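Local coordinates for protein myosin-2 (Saccharomyces cerevisiae, PDB 6IXO) that carries organelles and other cargo along actin cables as a class V myosin, gripping cargo receptors through the globular tail domain described here, at residues E11-Y14 against R15-D19; Q25-T28 against E29-K33; A79-L82 against T83-K87; K406-V409 against D410-Q414. All coordinates share one frame; numbering follows the deposited sequence.

Contact 1 of 4, residues E11-Y14 against R15-D19; sequences EELY and RLLED
Y14 and E18 meet one helical turn apart. Carbon CE1 of the Y14 ring lies 3.1 Å from E18 OE2. The approach is oblique, and the ring and carboxylate planes are turned 76° from each other. Y14 CG stands anti to the backbone N (chi1 -172°), which swings the ring along the helix toward E18. The other carboxylate oxygen, OE1, is held by R15. R15 NH1 gives a hydrogen bond to E18 OE1 at 2.8 Å, part of a salt bridge. The bond uses the syn lone pair of OE1, and OE1 lies close to the R15 guanidinium plane. An alanine at Y14 is likely to leave E18 OE2 without the ring beside it and the carboxylate freer to turn about its bond to R15. On another side E12 and L16 run side by side, with E12 CG 4.0 Å from L16 CD1. The E12 carboxylate is paired with R407. L13 CD2 and L17 CD1 approach to 4.3 Å, and both side chains pack on F68 and on helix 53-67. R15 N reaches E11 O at 3.1 Å, and E18 N reaches Y14 O at 3.0 Å. This is the i to i+4 pattern of an amphipathic alpha-helix, here the first modelled helix of the all-helical cargo-binding tail.

Contact 2 of 4, residues Q25-T28 against E29-K33; sequences QEIT and EGLLK
E29 N binds Q25 O in the usual i to i+4 way. E26 O then takes two donors. G30 N comes from above the carbonyl plane at 2.9 Å, while L31 N lies in that plane at 3.2 Å. The bond from L31 N to E26 O is already i+5, and L32 N to I27 O at 2.9 Å and K33 N to T28 O at 3.0 Å continue it. G30 lies at this change of spacing, and a side-chain carbon there would run into E26 O.

Q25, E29 and K33 gather on the exposed side. K33 NZ donates to the syn lone pair of E29 OE2 at 3.1 Å, forming a salt bridge. E29 is bent at chi2 (-59°), which folds its carboxylate back over T28 while its CG lies 3.5 Å from Q25 NE2. The Q25 and E29 side chains cross at about a right angle. The buried T28 hydroxyl is satisfied by N24 O, and the buried E26 carboxylate by the backbone N atoms of S404 and T405.

Apolar contacts fill the buried side. I27 CG2 faces L32 CD1 at 4.2 Å, and I27 CD1 faces L31 CD2 at 4.3 Å. L31 also packs on Y53 and I57 of helix 53-67. The successive i+5 bonds mark a pi-type widening within helix 20-32, which packs against helices 53-67 and 71-90.

Contact 3 of 4, residues A79-L82 against T83-K87; sequences AQVL and TTIQK
T84 reaches back to the carbonyl of Q80, one turn earlier in the helix. Its CB lies 3.2 Å from Q80 O and 3.9 Å from V81 O, resting on the carbonyls of the preceding turn. Next along the side chain, OG1 donates a hydrogen bond to Q80 O at 2.8 Å. The hydroxyl is placed there because OG1 stands beside the backbone N (chi1 -62°), anti to the carbonyl carbon. T84 N binds the same oxygen at 2.9 Å. The two donors reach Q80 O from opposite faces of its carbonyl plane, so the oxygen is gripped twice. CG2 packs on L32 of helix 20-32, while OG1 also lies against the methyl of T28. A valine in place of T84 would probably leave Q80 O without its hydroxyl donor, with the backbone N alone of these two.

T83 repeats the pattern one residue earlier. Its OG1 donates to A79 O at 2.9 Å, while T83 N reaches that oxygen from the other face. T83 is exposed, T84 buried. I85 follows with a purely apolar side chain. It lies alongside V81, both pointing the same way, and I85 CD1 touches V81 CG1 at 3.8 Å. W104, V108 and L111 of helix 97-124 pack against I85. L82 turns instead to F151 and L154 of helix 134-180.

Hydroxyls folded onto the i-4 carbonyl are a familiar way for threonine to satisfy its polar group within an alpha-helix. Here helix 71-90 does so while packed among other helices of the tail domain.

Contact 4 of 4, residues K406-V409 against D410-Q414; sequences KRIV and DLVAQ
K406 and D410 are brought together by a bend near the lysine tip and by the aspartate's first torsion. K406 turns at chi4 (45°), and D410 CG lies anti to its carbonyl carbon (chi1 -64°). K406 NZ then meets the syn lone pair of D410 OD2 at 3.0 Å in a salt bridge. R407 is bent at chi2 (60°), which carries its guanidinium over L411. L411 CD2 sits above the centre of one guanidinium face, 3.7 Å from R407 CZ. These are i to i+4 pairs of helix 403-415, the last helix modelled in the tail domain. Its backbone bonds follow the same spacing, among them V412 N to I408 O at 2.8 Å and nearly straight.

One water accepts from R407 NH1 and donates to D410 OD2 at 2.7 Å, so that oxygen is held by both the lysine and the water. Another accepts from R407 NH2 and from Q414 NE2 at 3.0 Å, joining the arginine to Q414, two turns on. The main polar partner of R407 is E12 of helix 6-18, salt-bridged to NE. On the apolar side I408 CG2 approaches V412 CG2 at 4.3 Å, and V412 packs on I60 of helix 53-67.

Along the chain the contacts come in series, each within a single helix. Contact 1 lies on helix 6-18, contact 2 on the following helix 20-32, contact 3 on helix 71-90 and contact 4 on helix 403-415. All four are on the same side of the chain's centre. Contacts 1 and 4 have centres about 11 Å apart and touch through the E12-R407 salt bridge and the packing of L17 on I408. Contacts 2 and 3, about 10 Å between centres, meet where T28 and L32 pack on T84. Contacts 3 and 4 have centres about 24 Å apart and do not touch. Residues from both ends of the tail domain share one helical bundle region.

Contact 1 of 4, residues E11-Y14 against R15-D19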
loop_
_atom_site.group_PDB
_atom_site.type_symbol
_atom_site.label_atom_id
_atom_site.label_comp_id
_atom_site.label_asym_id
_atom_site.label_seq_id
_atom_site.Cartn_x
_atom_site.Cartn_y
_atom_site.Cartn_z
ATOM N N GLU A 11 -27.281 21.579 26.448
ATOM C CA GLU A 11 -26.850 21.079 27.743
ATOM C C GLU A 11 -26.526 19.588 27.673
ATOM O O GLU A 11 -25.494 19.162 28.165
ATOM C CB GLU A 11 -27.898 21.296 28.815
ATOM C CG GLU A 11 -27.456 20.786 30.179
ATOM C CD GLU A 11 -28.335 21.306 31.302
ATOM O OE1 GLU A 11 -29.414 21.869 31.000
ATOM O OE2 GLU A 11 -27.948 21.160 32.483
ATOM N N GLU A 12 -27.432 18.806 27.098
ATOM C CA GLU A 12 -27.221 17.356 27.017
ATOM C C GLU A 12 -25.968 17.059 26.208
ATOM O O GLU A 12 -25.183 16.182 26.589
ATOM C CB GLU A 12 -28.433 16.630 26.418
ATOM C CG GLU A 12 -28.237 15.097 26.364
ATOM C CD GLU A 12 -29.471 14.287 25.967
ATOM O OE1 GLU A 12 -30.495 14.847 25.496
ATOM O OE2 GLU A 12 -29.403 13.056 26.144
ATOM N N LEU A 13 -25.756 17.781 25.106
ATOM C CA LEU A 13 -24.561 17.556 24.283
ATOM C C LEU A 13 -23.317 17.791 25.111
ATOM O O LEU A 13 -22.367 17.011 25.087
ATOM C CB LEU A 13 -24.524 18.475 23.069
ATOM C CG LEU A 13 -25.026 17.923 21.752
ATOM C CD1 LEU A 13 -25.118 19.068 20.756
ATOM C CD2 LEU A 13 -24.085 16.773 21.242
ATOM N N TYR A 14 -23.355 18.889 25.866
ATOM C CA TYR A 14 -22.217 19.308 26.651
ATOM C C TYR A 14 -21.821 18.266 27.680
ATOM O O TYR A 14 -20.643 17.951 27.828
ATOM C CB TYR A 14 -22.522 20.636 27.367
ATOM C CG TYR A 14 -21.305 21.201 28.040
ATOM C CD1 TYR A 14 -20.998 20.872 29.358
ATOM C CD2 TYR A 14 -20.436 22.045 27.348
ATOM C CE1 TYR A 14 -19.870 21.377 29.976
ATOM C CE2 TYR A 14 -19.309 22.567 27.962
ATOM C CZ TYR A 14 -19.027 22.220 29.270
ATOM O OH TYR A 14 -17.907 22.725 29.884
ATOM N N ARG A 15 -22.798 17.748 28.411
ATOM C CA ARG A 15 -22.516 16.693 29.378
ATOM C C ARG A 15 -22.014 15.426 28.703
ATOM O O ARG A 15 -21.193 14.701 29.274
ATOM C CB ARG A 15 -23.757 16.365 30.197
ATOM C CG ARG A 15 -24.330 17.548 30.956
ATOM C CD ARG A 15 -23.252 18.258 31.776
ATOM N NE ARG A 15 -23.816 19.220 32.733
ATOM C CZ ARG A 15 -23.107 19.876 33.653
ATOM N NH1 ARG A 15 -21.793 19.681 33.746
ATOM N NH2 ARG A 15 -23.711 20.724 34.479
ATOM N N LEU A 16 -22.506 15.125 27.507
ATOM C CA LEU A 16 -21.977 13.912 26.817
ATOM C C LEU A 16 -20.519 14.112 26.445
ATOM O O LEU A 16 -19.701 13.200 26.542
ATOM C CB LEU A 16 -22.802 13.572 25.577
ATOM C CG LEU A 16 -24.194 13.020 25.920
ATOM C CD1 LEU A 16 -25.164 13.145 24.755
ATOM C CD2 LEU A 16 -24.111 11.554 26.400
ATOM N N LEU A 17 -20.177 15.321 26.023
ATOM C CA LEU A 17 -18.840 15.545 25.486
ATOM C C LEU A 17 -17.787 15.722 26.588
ATOM O O LEU A 17 -16.640 15.310 26.411
ATOM C CB LEU A 17 -18.853 16.744 24.548
ATOM C CG LEU A 17 -19.721 16.506 23.307
ATOM C CD1 LEU A 17 -20.121 17.825 22.628
ATOM C CD2 LEU A 17 -19.014 15.603 22.313
ATOM N N GLU A 18 -18.170 16.294 27.730
ATOM C CA GLU A 18 -17.204 16.497 28.814
ATOM C C GLU A 18 -16.875 15.178 29.527
ATOM O O GLU A 18 -15.852 15.067 30.199
ATOM C CB GLU A 18 -17.717 17.558 29.820
ATOM C CG GLU A 18 -18.317 17.039 31.126
ATOM C CD GLU A 18 -18.983 18.174 31.950
ATOM O OE1 GLU A 18 -19.968 17.918 32.681
ATOM O OE2 GLU A 18 -18.522 19.334 31.868
ATOM N N ASP A 19 -17.737 14.178 29.380
ATOM C CA ASP A 19 -17.515 12.889 30.030
ATOM C C ASP A 19 -16.599 12.012 29.170
ATOM O O ASP A 19 -17.014 10.961 28.658
ATOM C CB ASP A 19 -18.844 12.181 30.292
ATOM C CG ASP A 19 -18.703 10.994 31.233
ATOM O OD1 ASP A 19 -17.554 10.603 31.543
ATOM O OD2 ASP A 19 -19.744 10.438 31.653
#

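Contact 2 of 4, residues Q25-T28 against E29-K33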
loop_
_atom_site.group_PDB
_atom_site.type_symbol
_atom_site.label_atom_id
_atom_site.label_comp_id
_atom_site.label_asym_id
_atom_site.label_seq_id
_atom_site.Cartn_x
_atom_site.Cartn_y
_atom_site.Cartn_z
ATOM N N GLN A 25 -13.653 5.539 25.783
ATOM C CA GLN A 25 -13.699 4.073 25.822
ATOM C C GLN A 25 -14.575 3.504 24.688
ATOM O O GLN A 25 -14.206 2.531 23.992
ATOM C CB GLN A 25 -14.199 3.629 27.202
ATOM C CG GLN A 25 -13.911 2.175 27.532
ATOM C CD GLN A 25 -14.979 1.226 27.015
ATOM O OE1 GLN A 25 -16.125 1.628 26.757
ATOM N NE2 GLN A 25 -14.609 -0.043 26.857
ATOM N N GLU A 26 -15.733 4.123 24.499
ATOM C CA GLU A 26 -16.615 3.832 23.369
ATOM C C GLU A 26 -15.945 3.983 22.058
ATOM O O GLU A 26 -16.066 3.119 21.190
ATOM C CB GLU A 26 -17.848 4.774 23.382
ATOM C CG GLU A 26 -19.011 4.224 24.086
ATOM C CD GLU A 26 -20.276 5.126 23.973
ATOM O OE1 GLU A 26 -20.471 5.802 22.925
ATOM O OE2 GLU A 26 -21.062 5.135 24.935
ATOM N N ILE A 27 -15.254 5.104 21.892
ATOM C CA ILE A 27 -14.597 5.375 20.617
ATOM C C ILE A 27 -13.435 4.426 20.376
ATOM O O ILE A 27 -13.337 3.821 19.300
ATOM C CB ILE A 27 -14.090 6.830 20.566
ATOM C CG1 ILE A 27 -15.277 7.808 20.680
ATOM C CG2 ILE A 27 -13.430 7.113 19.293
ATOM C CD1 ILE A 27 -16.196 7.755 19.505
ATOM N N THR A 28 -12.555 4.277 21.364
ATOM C CA THR A 28 -11.362 3.449 21.111
ATOM C C THR A 28 -11.682 1.958 21.057
ATOM O O THR A 28 -11.162 1.227 20.191
ATOM C CB THR A 28 -10.250 3.704 22.153
ATOM O OG1 THR A 28 -10.711 3.378 23.457
ATOM C CG2 THR A 28 -9.790 5.153 22.114
ATOM N N GLU A 29 -12.531 1.479 21.957
ATOM C CA GLU A 29 -12.804 0.049 21.987
ATOM C C GLU A 29 -13.929 -0.342 21.021
ATOM O O GLU A 29 -13.856 -1.374 20.401
ATOM C CB GLU A 29 -13.141 -0.411 23.418
ATOM C CG GLU A 29 -12.061 -0.074 24.457
ATOM C CD GLU A 29 -10.687 -0.699 24.136
ATOM O OE1 GLU A 29 -10.618 -1.928 23.880
ATOM O OE2 GLU A 29 -9.679 0.045 24.140
ATOM N N GLY A 30 -14.972 0.478 20.897
ATOM C CA GLY A 30 -16.115 0.125 20.067
ATOM C C GLY A 30 -15.958 0.530 18.603
ATOM O O GLY A 30 -16.134 -0.271 17.694
ATOM N N LEU A 31 -15.643 1.794 18.363
ATOM C CA LEU A 31 -15.633 2.291 16.995
ATOM C C LEU A 31 -14.334 1.927 16.288
ATOM O O LEU A 31 -14.328 1.459 15.142
ATOM C CB LEU A 31 -15.813 3.813 16.982
ATOM C CG LEU A 31 -15.827 4.433 15.579
ATOM C CD1 LEU A 31 -17.044 3.989 14.810
ATOM C CD2 LEU A 31 -15.763 5.947 15.677
ATOM N N LEU A 32 -13.220 2.169 16.959
ATOM C CA LEU A 32 -11.953 2.006 16.267
ATOM C C LEU A 32 -11.487 0.528 16.290
ATOM O O LEU A 32 -11.334 -0.080 15.235
ATOM C CB LEU A 32 -10.891 2.915 16.868
ATOM C CG LEU A 32 -11.259 4.405 16.836
ATOM C CD1 LEU A 32 -10.143 5.172 17.520
ATOM C CD2 LEU A 32 -11.479 4.923 15.406
ATOM N N LYS A 33 -11.254 -0.049 17.463
ATOM C CA LYS A 33 -10.775 -1.448 17.487
ATOM C C LYS A 33 -11.854 -2.374 16.949
ATOM O O LYS A 33 -11.565 -3.455 16.455
ATOM C CB LYS A 33 -10.374 -1.891 18.901
ATOM C CG LYS A 33 -9.179 -1.139 19.459
ATOM C CD LYS A 33 -8.754 -1.742 20.793
ATOM C CE LYS A 33 -7.768 -0.830 21.518
ATOM N NZ LYS A 33 -7.294 -1.433 22.795
#

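Contact 3 of 4, residues A79-L82 against T83-K87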
loop_
_atom_site.group_PDB
_atom_site.type_symbol
_atom_site.label_atom_id
_atom_site.label_comp_id
_atom_site.label_asym_id
_atom_site.label_seq_id
_atom_site.Cartn_x
_atom_site.Cartn_y
_atom_site.Cartn_z
ATOM N N ALA A 79 -5.496 12.292 21.209
ATOM C CA ALA A 79 -4.340 11.468 21.527
ATOM C C ALA A 79 -4.727 9.993 21.565
ATOM O O ALA A 79 -3.986 9.146 21.076
ATOM C CB ALA A 79 -3.738 11.885 22.840
ATOM N N GLN A 80 -5.885 9.691 22.143
ATOM C CA GLN A 80 -6.402 8.325 22.141
ATOM C C GLN A 80 -6.712 7.812 20.740
ATOM O O GLN A 80 -6.401 6.648 20.404
ATOM C CB GLN A 80 -7.667 8.234 22.981
ATOM C CG GLN A 80 -7.413 8.337 24.460
ATOM C CD GLN A 80 -7.407 6.985 25.115
ATOM O OE1 GLN A 80 -6.829 6.025 24.593
ATOM N NE2 GLN A 80 -8.077 6.887 26.258
ATOM N N VAL A 81 -7.344 8.664 19.932
ATOM C CA VAL A 81 -7.686 8.289 18.564
ATOM C C VAL A 81 -6.400 7.996 17.766
ATOM O O VAL A 81 -6.299 6.966 17.091
ATOM C CB VAL A 81 -8.519 9.392 17.856
ATOM C CG1 VAL A 81 -8.486 9.199 16.341
ATOM C CG2 VAL A 81 -9.943 9.335 18.350
ATOM N N LEU A 82 -5.410 8.877 17.863
ATOM C CA LEU A 82 -4.180 8.686 17.064
ATOM C C LEU A 82 -3.472 7.362 17.428
ATOM O O LEU A 82 -3.084 6.562 16.538
ATOM C CB LEU A 82 -3.238 9.875 17.275
ATOM C CG LEU A 82 -3.751 11.199 16.700
ATOM C CD1 LEU A 82 -3.094 12.391 17.376
ATOM C CD2 LEU A 82 -3.491 11.255 15.228
ATOM N N THR A 83 -3.313 7.144 18.730
ATOM C CA THR A 83 -2.647 5.958 19.255
ATOM C C THR A 83 -3.377 4.709 18.814
ATOM O O THR A 83 -2.757 3.731 18.375
ATOM C CB THR A 83 -2.590 5.965 20.808
ATOM O OG1 THR A 83 -1.874 7.119 21.254
ATOM C CG2 THR A 83 -1.869 4.702 21.312
ATOM N N THR A 84 -4.703 4.735 18.941
ATOM C CA THR A 84 -5.494 3.537 18.696
ATOM C C THR A 84 -5.463 3.165 17.223
ATOM O O THR A 84 -5.299 1.987 16.862
ATOM C CB THR A 84 -6.962 3.711 19.192
ATOM O OG1 THR A 84 -6.949 3.918 20.613
ATOM C CG2 THR A 84 -7.798 2.464 18.866
ATOM N N ILE A 85 -5.605 4.149 16.353
ATOM C CA ILE A 85 -5.624 3.806 14.927
ATOM C C ILE A 85 -4.276 3.209 14.539
ATOM O O ILE A 85 -4.217 2.182 13.871
ATOM C CB ILE A 85 -5.912 5.035 14.035
ATOM C CG1 ILE A 85 -7.407 5.449 14.198
ATOM C CG2 ILE A 85 -5.566 4.712 12.581
ATOM C CD1 ILE A 85 -7.798 6.765 13.447
ATOM N N GLN A 86 -3.201 3.846 14.974
ATOM C CA GLN A 86 -1.882 3.337 14.575
ATOM C C GLN A 86 -1.718 1.916 15.113
ATOM O O GLN A 86 -1.245 1.016 14.410
ATOM C CB GLN A 86 -0.761 4.234 15.101
ATOM C CG GLN A 86 0.642 3.686 14.702
ATOM C CD GLN A 86 1.747 4.736 14.701
ATOM O OE1 GLN A 86 1.552 5.895 14.293
ATOM N NE2 GLN A 86 2.916 4.328 15.126
ATOM N N LYS A 87 -2.115 1.722 16.368
ATOM C CA LYS A 87 -2.056 0.399 16.981
ATOM C C LYS A 87 -2.887 -0.612 16.203
ATOM O O LYS A 87 -2.458 -1.750 15.980
ATOM C CB LYS A 87 -2.522 0.447 18.436
ATOM C CG LYS A 87 -2.500 -0.930 19.108
ATOM C CD LYS A 87 -2.716 -0.853 20.620
ATOM C CE LYS A 87 -2.477 -2.204 21.290
ATOM N NZ LYS A 87 -2.747 -2.182 22.754
#

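Contact 4 of 4, residues K406-V409 against D410-Q414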
loop_
_atom_site.group_PDB
_atom_site.type_symbol
_atom_site.label_atom_id
_atom_site.label_comp_id
_atom_site.label_asym_id
_atom_site.label_seq_id
_atom_site.Cartn_x
_atom_site.Cartn_y
_atom_site.Cartn_z
ATOM N N LYS A 406 -23.699 7.628 19.833
ATOM C CA LYS A 406 -24.931 7.675 19.053
ATOM C C LYS A 406 -25.850 8.814 19.536
ATOM O O LYS A 406 -26.552 9.467 18.742
ATOM C CB LYS A 406 -25.657 6.334 19.135
ATOM C CG LYS A 406 -27.062 6.333 18.551
ATOM C CD LYS A 406 -27.551 4.909 18.331
ATOM C CE LYS A 406 -29.065 4.781 18.452
ATOM N NZ LYS A 406 -29.787 5.864 17.724
ATOM N N ARG A 407 -25.853 9.065 20.837
ATOM C CA ARG A 407 -26.756 10.148 21.307
ATOM C C ARG A 407 -26.229 11.497 20.808
ATOM O O ARG A 407 -26.995 12.362 20.373
ATOM C CB ARG A 407 -26.864 10.135 22.816
ATOM C CG ARG A 407 -27.768 11.256 23.341
ATOM C CD ARG A 407 -29.190 11.129 22.788
ATOM N NE ARG A 407 -30.121 12.050 23.457
ATOM C CZ ARG A 407 -31.319 12.345 22.979
ATOM N NH1 ARG A 407 -31.736 11.780 21.852
ATOM N NH2 ARG A 407 -32.108 13.188 23.631
ATOM N N ILE A 408 -24.903 11.654 20.842
ATOM C CA ILE A 408 -24.285 12.881 20.340
ATOM C C ILE A 408 -24.660 13.084 18.874
ATOM O O ILE A 408 -25.136 14.148 18.466
ATOM C CB ILE A 408 -22.749 12.846 20.481
ATOM C CG1 ILE A 408 -22.321 12.913 21.957
ATOM C CG2 ILE A 408 -22.107 13.980 19.705
ATOM C CD1 ILE A 408 -20.832 12.582 22.188
ATOM N N VAL A 409 -24.454 12.051 18.070
ATOM C CA VAL A 409 -24.781 12.172 16.667
ATOM C C VAL A 409 -26.255 12.469 16.452
ATOM O O VAL A 409 -26.592 13.318 15.624
ATOM C CB VAL A 409 -24.352 10.893 15.892
ATOM C CG1 VAL A 409 -24.858 10.950 14.488
ATOM C CG2 VAL A 409 -22.848 10.797 15.900
ATOM N N ASP A 410 -27.138 11.830 17.219
ATOM C CA ASP A 410 -28.567 12.118 17.092
ATOM C C ASP A 410 -28.903 13.556 17.489
ATOM O O ASP A 410 -29.793 14.187 16.898
ATOM C CB ASP A 410 -29.414 11.152 17.939
ATOM C CG ASP A 410 -29.307 9.690 17.472
ATOM O OD1 ASP A 410 -28.756 9.427 16.376
ATOM O OD2 ASP A 410 -29.785 8.799 18.210
ATOM N N LEU A 411 -28.226 14.066 18.513
ATOM C CA LEU A 411 -28.537 15.410 19.002
ATOM C C LEU A 411 -28.013 16.430 18.000
ATOM O O LEU A 411 -28.695 17.381 17.670
ATOM C CB LEU A 411 -27.938 15.649 20.385
ATOM C CG LEU A 411 -28.638 14.962 21.553
ATOM C CD1 LEU A 411 -27.744 15.017 22.764
ATOM C CD2 LEU A 411 -30.001 15.593 21.826
ATOM N N VAL A 412 -26.801 16.216 17.498
ATOM C CA VAL A 412 -26.274 17.074 16.450
ATOM C C VAL A 412 -27.232 17.101 15.268
ATOM O O VAL A 412 -27.601 18.170 14.765
ATOM C CB VAL A 412 -24.899 16.613 15.967
ATOM C CG1 VAL A 412 -24.555 17.304 14.669
ATOM C CG2 VAL A 412 -23.854 16.883 17.037
ATOM N N ALA A 413 -27.657 15.912 14.852
ATOM C CA ALA A 413 -28.593 15.784 13.743
ATOM C C ALA A 413 -29.899 16.557 13.981
ATOM O O ALA A 413 -30.475 17.090 13.040
ATOM C CB ALA A 413 -28.878 14.312 13.479
ATOM N N GLN A 414 -30.362 16.630 15.227
ATOM C CA GLN A 414 -31.597 17.365 15.535
ATOM C C GLN A 414 -31.432 18.868 15.366
ATOM O O GLN A 414 -32.386 19.564 15.021
ATOM C CB GLN A 414 -32.078 17.080 16.960
ATOM C CG GLN A 414 -32.584 15.672 17.176
ATOM C CD GLN A 414 -33.058 15.433 18.595
ATOM O OE1 GLN A 414 -33.503 16.358 19.279
ATOM N NE2 GLN A 414 -32.968 14.182 19.045
HETATM O O HOH W 1 -31.106 9.224 20.512
HETATM O O HOH W 2 -34.056 13.864 21.789
#